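Local coordinates for protein pilin, type IV (Thermus thermophilus, PDB 4BHR) that is a type IV pilin, probably a subunit of pili or pilus-like fibres, present here as its soluble periplasmic domain without the membrane-spanning helix, at residues Y10-V14 / F39-P44; V14-E19 / N60-T64. All coordinates share one frame; numbering follows the deposited sequence.

Interaction 1. Residues Y10-V14 / F39-P44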
loop_
_atom_site.group_PDB
_atom_site.type_symbol
_atom_site.label_atom_id
_atom_site.label_comp_id
_atom_site.label_asym_id
_atom_site.label_seq_id
_atom_site.Cartn_x
_atom_site.Cartn_y
_atom_site.Cartn_z
ATOM N N TYR A 10 -4.983 2.422 -7.598
ATOM C CA TYR A 10 -4.680 3.216 -6.425
ATOM C C TYR A 10 -3.706 2.478 -5.491
ATOM O O TYR A 10 -2.764 3.077 -5.009
ATOM C CB TYR A 10 -5.950 3.550 -5.660
ATOM C CG TYR A 10 -5.705 4.397 -4.413
ATOM C CD1 TYR A 10 -5.330 5.731 -4.515
ATOM C CD2 TYR A 10 -5.839 3.851 -3.143
ATOM C CE1 TYR A 10 -5.130 6.504 -3.391
ATOM C CE2 TYR A 10 -5.623 4.625 -2.003
ATOM C CZ TYR A 10 -5.291 5.955 -2.131
ATOM O OH TYR A 10 -5.086 6.723 -1.013
ATOM N N VAL A 11 -3.955 1.195 -5.243
ATOM C CA VAL A 11 -3.078 0.398 -4.379
ATOM C C VAL A 11 -1.643 0.355 -4.897
ATOM O O VAL A 11 -0.672 0.548 -4.124
ATOM C CB VAL A 11 -3.667 -1.008 -4.122
ATOM C CG1 VAL A 11 -2.617 -1.991 -3.696
ATOM C CG2 VAL A 11 -4.850 -0.900 -3.145
ATOM N N ARG A 12 -1.487 0.179 -6.218
ATOM C CA ARG A 12 -0.175 0.066 -6.795
ATOM C C ARG A 12 0.514 1.424 -6.752
ATOM O O ARG A 12 1.718 1.502 -6.511
ATOM C CB ARG A 12 -0.252 -0.478 -8.224
ATOM C CG ARG A 12 1.126 -0.789 -8.836
ATOM C CD ARG A 12 1.845 -1.863 -8.062
ATOM N NE ARG A 12 3.225 -2.149 -8.502
ATOM C CZ ARG A 12 4.276 -1.454 -8.102
ATOM N NH1 ARG A 12 4.122 -0.382 -7.317
ATOM N NH2 ARG A 12 5.478 -1.802 -8.515
ATOM N N ASN A 13 -0.254 2.497 -7.000
ATOM C CA ASN A 13 0.288 3.822 -6.952
ATOM C C ASN A 13 0.701 4.232 -5.516
ATOM O O ASN A 13 1.731 4.889 -5.311
ATOM C CB ASN A 13 -0.681 4.829 -7.597
ATOM C CG ASN A 13 -0.913 4.559 -9.102
ATOM O OD1 ASN A 13 -0.079 3.963 -9.824
ATOM N ND2 ASN A 13 -2.078 4.988 -9.579
ATOM N N VAL A 14 -0.060 3.782 -4.515
ATOM C CA VAL A 14 0.322 3.984 -3.116
ATOM C C VAL A 14 1.636 3.277 -2.847
ATOM O O VAL A 14 2.541 3.815 -2.195
ATOM C CB VAL A 14 -0.771 3.510 -2.142
ATOM C CG1 VAL A 14 -0.232 3.436 -0.706
ATOM C CG2 VAL A 14 -1.966 4.435 -2.180
ATOM N N PHE A 39 0.068 8.902 1.479
ATOM C CA PHE A 39 0.964 8.680 0.359
ATOM C C PHE A 39 0.388 9.135 -0.971
ATOM O O PHE A 39 1.111 9.666 -1.790
ATOM C CB PHE A 39 1.340 7.177 0.285
ATOM C CG PHE A 39 2.102 6.723 1.495
ATOM C CD1 PHE A 39 3.459 7.043 1.642
ATOM C CD2 PHE A 39 1.463 6.023 2.532
ATOM C CE1 PHE A 39 4.146 6.705 2.805
ATOM C CE2 PHE A 39 2.167 5.663 3.698
ATOM C CZ PHE A 39 3.516 5.992 3.808
ATOM N N VAL A 40 -0.888 8.827 -1.193
ATOM C CA VAL A 40 -1.636 9.258 -2.402
ATOM C C VAL A 40 -3.025 9.725 -1.966
ATOM O O VAL A 40 -3.831 8.945 -1.375
ATOM C CB VAL A 40 -1.782 8.120 -3.434
ATOM C CG1 VAL A 40 -2.557 8.565 -4.665
ATOM C CG2 VAL A 40 -0.427 7.563 -3.845
ATOM N N ALA A 41 -3.300 11.016 -2.205
ATOM C CA ALA A 41 -4.604 11.603 -1.917
ATOM C C ALA A 41 -5.726 11.059 -2.807
ATOM O O ALA A 41 -5.498 10.514 -3.879
ATOM C CB ALA A 41 -4.508 13.126 -2.060
ATOM N N ASN A 42 -6.958 11.243 -2.349
ATOM C CA ASN A 42 -8.166 10.926 -3.121
ATOM C C ASN A 42 -8.374 9.502 -3.605
ATOM O O ASN A 42 -8.396 9.252 -4.810
ATOM C CB ASN A 42 -8.343 11.902 -4.262
ATOM C CG ASN A 42 -8.503 13.308 -3.754
ATOM O OD1 ASN A 42 -9.119 13.527 -2.708
ATOM N ND2 ASN A 42 -7.941 14.257 -4.459
ATOM N N PRO A 43 -8.543 8.566 -2.665
ATOM C CA PRO A 43 -8.824 7.190 -3.086
ATOM C C PRO A 43 -10.122 7.139 -3.864
ATOM O O PRO A 43 -11.008 7.993 -3.648
ATOM C CB PRO A 43 -8.980 6.442 -1.776
ATOM C CG PRO A 43 -9.296 7.479 -0.766
ATOM C CD PRO A 43 -8.572 8.714 -1.206
ATOM N N PRO A 44 -10.251 6.143 -4.750
ATOM C CA PRO A 44 -11.492 6.013 -5.517
ATOM C C PRO A 44 -12.678 5.641 -4.639
ATOM O O PRO A 44 -12.524 5.141 -3.522
ATOM C CB PRO A 44 -11.169 4.915 -6.542
ATOM C CG PRO A 44 -10.047 4.136 -5.931
ATOM C CD PRO A 44 -9.296 5.047 -5.020
#

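Interaction 2. Residues V14-E19 / N60-T64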
loop_
_atom_site.group_PDB
_atom_site.type_symbol
_atom_site.label_atom_id
_atom_site.label_comp_id
_atom_site.label_asym_id
_atom_site.label_seq_id
_atom_site.Cartn_x
_atom_site.Cartn_y
_atom_site.Cartn_z
ATOM N N VAL A 14 -0.060 3.782 -4.515
ATOM C CA VAL A 14 0.322 3.984 -3.116
ATOM C C VAL A 14 1.636 3.277 -2.847
ATOM O O VAL A 14 2.541 3.815 -2.195
ATOM C CB VAL A 14 -0.771 3.510 -2.142
ATOM C CG1 VAL A 14 -0.232 3.436 -0.706
ATOM C CG2 VAL A 14 -1.966 4.435 -2.180
ATOM N N ALA A 15 1.749 2.049 -3.326
ATOM C CA ALA A 15 3.010 1.309 -3.141
ATOM C C ALA A 15 4.230 2.008 -3.760
ATOM O O ALA A 15 5.256 2.147 -3.112
ATOM C CB ALA A 15 2.867 -0.126 -3.669
ATOM N N THR A 16 4.078 2.526 -4.985
ATOM C CA THR A 16 5.101 3.388 -5.600
ATOM C C THR A 16 5.493 4.583 -4.744
ATOM O O THR A 16 6.708 4.866 -4.550
ATOM C CB THR A 16 4.646 3.842 -7.004
ATOM O OG1 THR A 16 4.519 2.680 -7.813
ATOM C CG2 THR A 16 5.744 4.753 -7.639
ATOM N N ALA A 17 4.477 5.260 -4.187
ATOM C CA ALA A 17 4.693 6.415 -3.341
ATOM C C ALA A 17 5.384 6.085 -2.016
ATOM O O ALA A 17 6.192 6.863 -1.515
ATOM C CB ALA A 17 3.367 7.156 -3.110
ATOM N N VAL A 18 5.071 4.936 -1.422
ATOM C CA VAL A 18 5.725 4.521 -0.189
ATOM C C VAL A 18 7.188 4.200 -0.496
ATOM O O VAL A 18 8.067 4.591 0.265
ATOM C CB VAL A 18 5.042 3.230 0.401
ATOM C CG1 VAL A 18 5.876 2.671 1.575
ATOM C CG2 VAL A 18 3.593 3.455 0.795
ATOM N N GLU A 19 7.438 3.516 -1.613
ATOM C CA GLU A 19 8.790 3.092 -1.962
ATOM C C GLU A 19 9.658 4.342 -2.175
ATOM O O GLU A 19 10.841 4.363 -1.811
ATOM C CB GLU A 19 8.765 2.170 -3.179
ATOM C CG GLU A 19 10.124 1.687 -3.640
ATOM C CD GLU A 19 10.864 0.902 -2.571
ATOM O OE1 GLU A 19 10.255 0.032 -1.899
ATOM O OE2 GLU A 19 12.060 1.165 -2.416
ATOM N N ASN A 60 10.234 -4.539 3.611
ATOM C CA ASN A 60 9.077 -4.471 2.710
ATOM C C ASN A 60 7.826 -4.035 3.416
ATOM O O ASN A 60 7.800 -3.924 4.669
ATOM C CB ASN A 60 8.917 -5.860 2.052
ATOM C CG ASN A 60 9.940 -6.092 0.985
ATOM O OD1 ASN A 60 9.932 -5.404 -0.044
ATOM N ND2 ASN A 60 10.873 -7.066 1.201
ATOM N N PHE A 61 6.776 -3.788 2.623
ATOM C CA PHE A 61 5.516 -3.287 3.193
ATOM C C PHE A 61 4.352 -3.903 2.428
ATOM O O PHE A 61 4.507 -4.445 1.327
ATOM C CB PHE A 61 5.451 -1.735 3.110
ATOM C CG PHE A 61 5.654 -1.212 1.701
ATOM C CD1 PHE A 61 4.537 -1.052 0.867
ATOM C CD2 PHE A 61 6.918 -0.899 1.202
ATOM C CE1 PHE A 61 4.690 -0.616 -0.464
ATOM C CE2 PHE A 61 7.082 -0.474 -0.109
ATOM C CZ PHE A 61 5.970 -0.321 -0.947
ATOM N N THR A 62 3.184 -3.773 2.987
ATOM C CA THR A 62 1.941 -4.264 2.335
ATOM C C THR A 62 0.922 -3.128 2.336
ATOM O O THR A 62 0.672 -2.481 3.359
ATOM C CB THR A 62 1.338 -5.476 3.079
ATOM O OG1 THR A 62 2.290 -6.562 3.073
ATOM C CG2 THR A 62 0.028 -5.991 2.370
ATOM N N VAL A 63 0.299 -2.904 1.177
ATOM C CA VAL A 63 -0.757 -1.911 1.048
ATOM C C VAL A 63 -2.047 -2.676 0.913
ATOM O O VAL A 63 -2.139 -3.581 0.052
ATOM C CB VAL A 63 -0.556 -1.075 -0.268
ATOM C CG1 VAL A 63 -1.631 0.024 -0.343
ATOM C CG2 VAL A 63 0.826 -0.452 -0.272
ATOM N N THR A 64 -3.031 -2.334 1.741
ATOM C CA THR A 64 -4.302 -3.058 1.707
ATOM C C THR A 64 -5.504 -2.134 1.629
ATOM O O THR A 64 -5.632 -1.226 2.425
ATOM C CB THR A 64 -4.461 -3.916 2.969
ATOM O OG1 THR A 64 -3.347 -4.818 3.071
ATOM C CG2 THR A 64 -5.784 -4.733 2.827
#

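Interaction 1. Residues Y10-V14 / F39-P44
In the globular domain of this type IV pilin, the loop between strands 34-35 and 47-54 is tied to helix 6-20, and Tyr10 and Val40 make the tie. The phenol hydroxyl of Tyr10 donates a short hydrogen bond from OH to the backbone O of Val40, 2.6 Å long. It arrives at a C=O...donor angle of 155°, tilted modestly from the carbonyl plane, while the carbonyl oxygen sits at the edge of the ring and in its plane. With CG of Tyr10 anti to the backbone nitrogen (chi1 -180°), the ring reaches away from the helix. Pro43 lies over one face, where its CA stands 3.9 Å from the ring centroid in a CH-pi contact, and its CB touches Tyr10 CZ. Pro44 adds a second, off-centre CH-pi contact through CD; Pro44 CD also packs on Tyr10 CG, 3.7 Å away. The opposite face of the ring is backed by CG2 of Val14, one helical turn further on. Val40 fills the angle between these helix residues: its CG1 reaches Tyr10 CE1 at 3.5 Å, and its CG2 lies 3.9 Å from Val14 CG2. Phe39 brings its CB to within 4.2 Å of Val14 CG1, but its ring leads on toward Val18. Cys36, half of the disulfide with Cys50, touches both Tyr10 and Val14. In the pilin fold an N-terminal helix packs on an antiparallel sheet; here that loop lies along the helix as well, a tyrosine ring held between two consecutive prolines on one side and Val14 on the other.

Interaction 2. Residues V14-E19 / N60-T64
Phe61 and Val63, two residues apart on one strand, both turn inward to meet the helix, where Val18 and Ala15 are their main partners. The Phe61 side chain holds the crowded position, CG between the backbone N and the carbonyl carbon (chi1 55°), which carries its ring beneath the last turns of the helix. One face is taken by a single methyl group: CG1 of Val18 stands 3.6 Å from the ring centroid, only 7° off the normal, a well-centred CH-pi contact. At the edge, in the ring plane, Ala15 CB approaches Phe61 CE1 at 3.7 Å; Ala15 O approaches obliquely, 3.4 Å from Phe61 CZ. Glu19 bends at chi2 to bring OE1 to the edge, 3.7 Å from Phe61 CE2, with carboxylate and ring planes only moderately inclined; its OE2 forms a salt bridge with Arg22. Val63 continues the apolar seam. Its two methyls divide the work, CG1 meeting Val14 CG1 at 3.7 Å and CG2 resting against Ala15 CB at 4.0 Å. Replacing Phe61 by an alanine here would probably leave Val18 CG1 without the aromatic face it sits on and open a gap between the helix and the strand. No hydrogen bond crosses the interface, whose segment axes come within 9.1 Å at an angle of 147°. Val52 on the adjoining strand 47-54 touches Val14, Val18 and Phe61, while Phe77 on strand 74-78 reaches Ala15, placing this packing between helix 6-20 and the middle of the antiparallel sheet, with strand 61-67 hydrogen-bonded between its two neighbours.

Overall arrangement
The two contacts illustrate how one helix can serve different surroundings. Helix 6-20 takes part in both, and Val14 is common to them, reaching the loop in interaction 1 and the sheet in interaction 2. The latter lies deep in the domain, about 4 Å between its centre and that of the chain, and relies mainly on apolar packing and a CH-pi contact, with one carboxylate oxygen at the ring edge and no hydrogen bond across. Interaction 1, about 8 Å out, is partly buried and adds a hydrogen bond to a backbone carbonyl of an irregular segment. Phe39 and Val40 join the two through Ala17 and Val18, so the helix packs between loop 39-44 and strand 61-67.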